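Side-chain contacts in Serine/threonine/tyrosine-interacting protein (Homo sapiens, PDB 2R0B), which binds ERK1 and ERK2 as a catalytically inactive phosphatase, anchoring them in the nucleus, and keeps the F-box protein FBXW7 out of its ubiquitin-ligase complex: residues L60-A65 and I73-M78; F107-I112 and I134-G139. All coordinates share one frame; numbering follows the deposited sequence. Where two conformers were deposited one is given.

Interaction 1: L60-A65 and I73-M78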
loop_
_atom_site.group_PDB
_atom_site.type_symbol
_atom_site.label_atom_id
_atom_site.label_comp_id
_atom_site.label_asym_id
_atom_site.label_seq_id
_atom_site.Cartn_x
_atom_site.Cartn_y
_atom_site.Cartn_z
ATOM N N LEU A 60 5.736 0.865 8.695
ATOM C CA LEU A 60 4.694 1.817 9.020
ATOM C C LEU A 60 3.418 1.014 9.206
ATOM O O LEU A 60 2.902 0.433 8.250
ATOM C CB LEU A 60 4.536 2.865 7.910
ATOM C CG LEU A 60 3.454 3.914 8.116
ATOM C CD1 LEU A 60 3.800 4.723 9.350
ATOM C CD2 LEU A 60 3.346 4.885 6.929
ATOM N N VAL A 61 2.929 0.929 10.443
ATOM C CA VAL A 61 1.737 0.106 10.751
ATOM C C VAL A 61 0.510 1.000 10.867
ATOM O O VAL A 61 0.498 1.953 11.654
ATOM C CB VAL A 61 1.930 -0.720 12.052
ATOM C CG1 VAL A 61 0.661 -1.494 12.403
ATOM C CG2 VAL A 61 3.113 -1.654 11.935
ATOM N N LEU A 62 -0.522 0.684 10.084
ATOM C CA LEU A 62 -1.725 1.514 10.013
ATOM C C LEU A 62 -2.929 0.697 10.436
ATOM O O LEU A 62 -3.300 -0.283 9.777
ATOM C CB LEU A 62 -1.960 2.070 8.594
ATOM C CG LEU A 62 -0.891 2.974 7.977
ATOM C CD1 LEU A 62 -1.237 3.371 6.536
ATOM C CD2 LEU A 62 -0.606 4.216 8.819
ATOM N N ASP A 63 -3.518 1.110 11.545
ATOM C CA ASP A 63 -4.731 0.484 12.065
ATOM C C ASP A 63 -5.929 1.028 11.273
ATOM O O ASP A 63 -6.442 2.130 11.538
ATOM C CB ASP A 63 -4.817 0.771 13.564
ATOM C CG ASP A 63 -6.157 0.411 14.167
ATOM O OD1 ASP A 63 -6.872 -0.432 13.589
ATOM O OD2 ASP A 63 -6.497 0.961 15.253
ATOM N N ILE A 64 -6.360 0.252 10.279
ATOM C CA ILE A 64 -7.414 0.688 9.341
ATOM C C ILE A 64 -8.385 -0.459 9.091
ATOM O O ILE A 64 -7.942 -1.574 8.805
ATOM C CB ILE A 64 -6.802 1.106 7.957
ATOM C CG1 ILE A 64 -5.919 2.358 8.117
ATOM C CG2 ILE A 64 -7.930 1.330 6.909
ATOM C CD1 ILE A 64 -5.117 2.781 6.926
ATOM N N ALA A 65 -9.689 -0.192 9.206
ATOM C CA ALA A 65 -10.728 -1.158 8.813
ATOM C C ALA A 65 -11.079 -1.055 7.335
ATOM O O ALA A 65 -11.079 0.051 6.765
ATOM C CB ALA A 65 -11.967 -0.937 9.639
ATOM N N ILE A 73 -8.063 8.906 4.117
ATOM C CA ILE A 73 -7.462 10.153 3.605
ATOM C C ILE A 73 -6.546 10.834 4.634
ATOM O O ILE A 73 -5.518 11.404 4.269
ATOM C CB ILE A 73 -8.539 11.123 3.043
ATOM C CG1 ILE A 73 -7.889 12.308 2.327
ATOM C CG2 ILE A 73 -9.506 11.561 4.148
ATOM C CD1 ILE A 73 -8.896 13.236 1.627
ATOM N N ARG A 74 -6.897 10.734 5.924
ATOM C CA ARG A 74 -6.033 11.283 6.974
ATOM C C ARG A 74 -4.570 10.789 6.911
ATOM O O ARG A 74 -3.666 11.479 7.402
ATOM C CB ARG A 74 -6.622 11.010 8.366
ATOM C CG ARG A 74 -6.718 9.517 8.701
ATOM C CD ARG A 74 -7.439 9.265 9.991
ATOM N NE ARG A 74 -7.842 7.871 10.094
ATOM C CZ ARG A 74 -7.810 7.149 11.214
ATOM N NH1 ARG A 74 -7.381 7.671 12.355
ATOM N NH2 ARG A 74 -8.200 5.884 11.189
ATOM N N PHE A 75 -4.348 9.611 6.314
ATOM C CA PHE A 75 -3.004 9.008 6.288
ATOM C C PHE A 75 -2.294 9.134 4.925
ATOM O O PHE A 75 -1.091 8.792 4.829
ATOM C CB PHE A 75 -3.027 7.513 6.698
ATOM C CG PHE A 75 -3.344 7.264 8.163
ATOM C CD1 PHE A 75 -2.584 7.851 9.170
ATOM C CD2 PHE A 75 -4.389 6.414 8.524
ATOM C CE1 PHE A 75 -2.906 7.624 10.517
ATOM C CE2 PHE A 75 -4.703 6.166 9.856
ATOM C CZ PHE A 75 -3.955 6.765 10.857
ATOM N N PHE A 76 -2.977 9.652 3.897
ATOM C CA PHE A 76 -2.321 9.800 2.595
ATOM C C PHE A 76 -1.009 10.619 2.635
ATOM O O PHE A 76 -0.038 10.199 2.049
ATOM C CB PHE A 76 -3.288 10.314 1.510
ATOM C CG PHE A 76 -4.384 9.325 1.152
ATOM C CD1 PHE A 76 -4.228 7.964 1.394
ATOM C CD2 PHE A 76 -5.546 9.753 0.534
ATOM C CE1 PHE A 76 -5.256 7.044 1.050
ATOM C CE2 PHE A 76 -6.568 8.851 0.192
ATOM C CZ PHE A 76 -6.417 7.503 0.437
ATOM N N PRO A 77 -0.984 11.784 3.340
ATOM C CA PRO A 77 0.288 12.516 3.418
ATOM C C PRO A 77 1.413 11.707 4.058
ATOM O O PRO A 77 2.535 11.748 3.545
ATOM C CB PRO A 77 -0.075 13.779 4.243
ATOM C CG PRO A 77 -1.572 13.957 3.948
ATOM C CD PRO A 77 -2.081 12.532 3.993
ATOM N N MET A 78 1.078 10.938 5.103
ATOM C CA MET A 78 2.011 10.100 5.855
ATOM C C MET A 78 2.627 9.043 4.944
ATOM O O MET A 78 3.841 8.836 4.916
ATOM C CB MET A 78 1.243 9.438 7.022
ATOM C CG MET A 78 2.009 8.434 7.911
ATOM S SD MET A 78 1.044 7.814 9.338
ATOM C CE MET A 78 0.379 9.310 10.077
HETATM O O HOH W 1 -9.016 2.876 12.234
#
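L62 and F75 meet in a CH-pi contact: the methyl CD2 of L62 sits over one face of the F75 ring, 4.2 Å from its centroid and 13° off the ring normal. The opposite face is taken by R74, whose CG lies toward the rim while its guanidinium group, at the end of an extended chain, spreads over CE2 of the same ring. Leucine and arginine thus sandwich the phenylalanine, which should restrict its tilt.

Aliphatic contacts extend this patch in both directions. Toward the end of the strand, I64 brings CD1 to 4.0 Å from F75 CD2. At the other end, M78, modelled in two conformers, leaves its helix in one of them with CG anti to the backbone N (chi1 176°), which carries the thioether out to the strand; there its CG lies 3.9 Å from L60 CD2 and its SD 4.0 Å from L62 CD2, contacts less certain than those of F75.

The polar component is indirect. A water donates to D63 O (2.8 Å) and weakly accepts from R74 NH2, while the carboxylate of D63 remains well apart from the guanidinium.

On edge strand 58-63, L60 and L62 meet the 3-10 turn 73-75 and the first turn of helix 76-88. The connection from this strand through the helix to the parallel strand 93-96 is a beta-alpha-beta crossover, within the alpha/beta fold of dual-specificity phosphatases.

Interaction 2: F107-I112 and I134-G139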
loop_
_atom_site.group_PDB
_atom_site.type_symbol
_atom_site.label_atom_id
_atom_site.label_comp_id
_atom_site.label_asym_id
_atom_site.label_seq_id
_atom_site.Cartn_x
_atom_site.Cartn_y
_atom_site.Cartn_z
ATOM N N PHE A 107 -4.073 2.825 -0.863
ATOM C CA PHE A 107 -2.855 3.545 -0.525
ATOM C C PHE A 107 -1.851 3.597 -1.697
ATOM O O PHE A 107 -1.186 4.619 -1.895
ATOM C CB PHE A 107 -2.230 2.986 0.770
ATOM C CG PHE A 107 -2.856 3.558 2.006
ATOM C CD1 PHE A 107 -2.483 4.826 2.457
ATOM C CD2 PHE A 107 -3.898 2.881 2.655
ATOM C CE1 PHE A 107 -3.098 5.378 3.584
ATOM C CE2 PHE A 107 -4.524 3.435 3.765
ATOM C CZ PHE A 107 -4.116 4.684 4.235
ATOM N N VAL A 108 -1.801 2.530 -2.504
ATOM C CA VAL A 108 -0.864 2.525 -3.649
ATOM C C VAL A 108 -1.400 3.465 -4.729
ATOM O O VAL A 108 -0.631 4.194 -5.399
ATOM C CB VAL A 108 -0.619 1.086 -4.164
ATOM C CG1 VAL A 108 -0.022 1.094 -5.564
ATOM C CG2 VAL A 108 0.303 0.300 -3.174
ATOM N N ILE A 109 -2.726 3.476 -4.874
ATOM C CA ILE A 109 -3.384 4.363 -5.855
ATOM C C ILE A 109 -3.182 5.828 -5.483
ATOM O O ILE A 109 -2.963 6.661 -6.351
ATOM C CB ILE A 109 -4.877 3.982 -6.087
ATOM C CG1 ILE A 109 -4.926 2.649 -6.881
ATOM C CG2 ILE A 109 -5.654 5.140 -6.807
ATOM C CD1 ILE A 109 -6.233 1.823 -6.787
ATOM N N ALA A 110 -3.258 6.152 -4.197
ATOM C CA ALA A 110 -3.083 7.539 -3.788
ATOM C C ALA A 110 -1.690 8.034 -4.170
ATOM O O ALA A 110 -1.538 9.142 -4.682
ATOM C CB ALA A 110 -3.291 7.675 -2.285
ATOM N N TYR A 111 -0.690 7.182 -3.930
ATOM C CA TYR A 111 0.687 7.503 -4.247
ATOM C C TYR A 111 0.808 7.739 -5.750
ATOM O O TYR A 111 1.442 8.708 -6.175
ATOM C CB TYR A 111 1.656 6.403 -3.760
ATOM C CG TYR A 111 3.079 6.733 -4.128
ATOM C CD1 TYR A 111 3.838 7.629 -3.358
ATOM C CD2 TYR A 111 3.629 6.243 -5.307
ATOM C CE1 TYR A 111 5.140 7.968 -3.729
ATOM C CE2 TYR A 111 4.921 6.582 -5.691
ATOM C CZ TYR A 111 5.666 7.430 -4.901
ATOM O OH TYR A 111 6.923 7.755 -5.345
ATOM N N ILE A 112 0.178 6.873 -6.540
ATOM C CA ILE A 112 0.297 6.958 -8.016
ATOM C C ILE A 112 -0.396 8.193 -8.575
ATOM O O ILE A 112 0.163 8.907 -9.428
ATOM C CB ILE A 112 -0.256 5.700 -8.704
ATOM C CG1 ILE A 112 0.659 4.528 -8.431
ATOM C CG2 ILE A 112 -0.439 5.952 -10.254
ATOM C CD1 ILE A 112 0.042 3.176 -8.762
ATOM N N ILE A 134 -7.625 -6.171 -7.503
ATOM C CA ILE A 134 -7.867 -4.953 -6.693
ATOM C C ILE A 134 -9.266 -4.359 -6.828
ATOM O O ILE A 134 -9.891 -4.387 -7.912
ATOM C CB ILE A 134 -6.769 -3.832 -6.856
ATOM C CG1 ILE A 134 -6.847 -3.166 -8.228
ATOM C CG2 ILE A 134 -5.399 -4.379 -6.569
ATOM C CD1 ILE A 134 -6.368 -1.686 -8.250
ATOM N N ASN A 135 -9.757 -3.820 -5.713
ATOM C CA ASN A 135 -11.125 -3.332 -5.640
ATOM C C ASN A 135 -11.316 -2.465 -4.386
ATOM O O ASN A 135 -11.908 -2.909 -3.405
ATOM C CB ASN A 135 -12.087 -4.533 -5.705
ATOM C CG ASN A 135 -13.553 -4.142 -5.779
ATOM O OD1 ASN A 135 -13.934 -3.051 -6.236
ATOM N ND2 ASN A 135 -14.393 -5.049 -5.322
ATOM N N PRO A 136 -10.806 -1.212 -4.412
ATOM C CA PRO A 136 -11.054 -0.375 -3.239
ATOM C C PRO A 136 -12.562 -0.185 -3.050
ATOM O O PRO A 136 -13.310 -0.040 -4.041
ATOM C CB PRO A 136 -10.380 0.961 -3.603
ATOM C CG PRO A 136 -9.414 0.637 -4.673
ATOM C CD PRO A 136 -10.054 -0.479 -5.446
ATOM N N ASN A 137 -13.040 -0.226 -1.803
ATOM C CA ASN A 137 -14.473 0.027 -1.577
ATOM C C ASN A 137 -14.837 1.453 -2.007
ATOM O O ASN A 137 -13.956 2.293 -2.192
ATOM C CB ASN A 137 -14.910 -0.293 -0.122
ATOM C CG ASN A 137 -14.427 0.712 0.896
ATOM O OD1 ASN A 137 -14.645 1.924 0.768
ATOM N ND2 ASN A 137 -13.799 0.213 1.956
ATOM N N ALA A 138 -16.130 1.715 -2.138
ATOM C CA ALA A 138 -16.611 2.983 -2.676
ATOM C C ALA A 138 -16.236 4.167 -1.801
ATOM O O ALA A 138 -15.973 5.260 -2.316
ATOM C CB ALA A 138 -18.146 2.926 -2.880
ATOM N N GLY A 139 -16.151 3.945 -0.491
ATOM C CA GLY A 139 -15.803 5.029 0.422
ATOM C C GLY A 139 -14.383 5.474 0.140
ATOM O O GLY A 139 -14.072 6.671 0.111
#
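I109 and I134 point their delta methyls at each other, tip to tip, with CD1 of I109 3.8 Å from CD1 of I134. The two residues arrive by different torsions. On helix 103-116, I109, whose CB already points at the loop, holds CG1 anti to its carbonyl carbon (chi1 -71°), and the ethyl branch carries CD1 to the loop. I134, in the loop leading to helix 138-152, instead places CG1 between its backbone N and carbonyl carbon (chi1 71°), which turns its ethyl branch toward the oncoming methyl.

The same I109 methyl serves a second partner. P136 crosses I109 at about a right angle and offers its ring corner, CG, 4.0 Å from I109 CD1. One terminal methyl is therefore met by both loop residues. F124 of helix 120-130 packs on both I134 and P136, and L15 of strand 13-16 touches I134.

Just beyond the proline the character changes. N137 is the N-cap of helix 138-152: its OD1 accepts a hydrogen bond from F140 N and a weak, bent one from G139 N (2.8 Å, 118°). Its ND2 reaches D66, and its backbone N bonds S102 OG, in the loop before helix 103-116 that corresponds to the phosphate-binding loop of active relatives.

Directional bonds thus cap the helix start, whereas the contact with I109 rests on dispersion and the burial of three apolar side chains. Such an interface is set by fit of shape, and with only 88 Å² buried in total it contributes one small piece of a larger hydrophobic core.

In the fold
Read from the N terminus, the two contacts come in series, a simple case of contacts that close successive loops. Interaction 1 closes a short loop of seven residues without helix or strand, joining edge strand 58-63 to the start of helix 76-88. The chain then runs through strand 93-96 into helix 103-116, where interaction 2 begins; its loop of 21 residues includes helix 120-130 and ends in the loop that leads into helix 138-152. The loops neither nest nor cross. They are coupled through F107, whose ring touches I64, F75 and F76, while A110 also packs on F76. Helix 103-116 therefore joins the two contacts, F107 and A110 meeting interaction 1 and I109 facing the later loop.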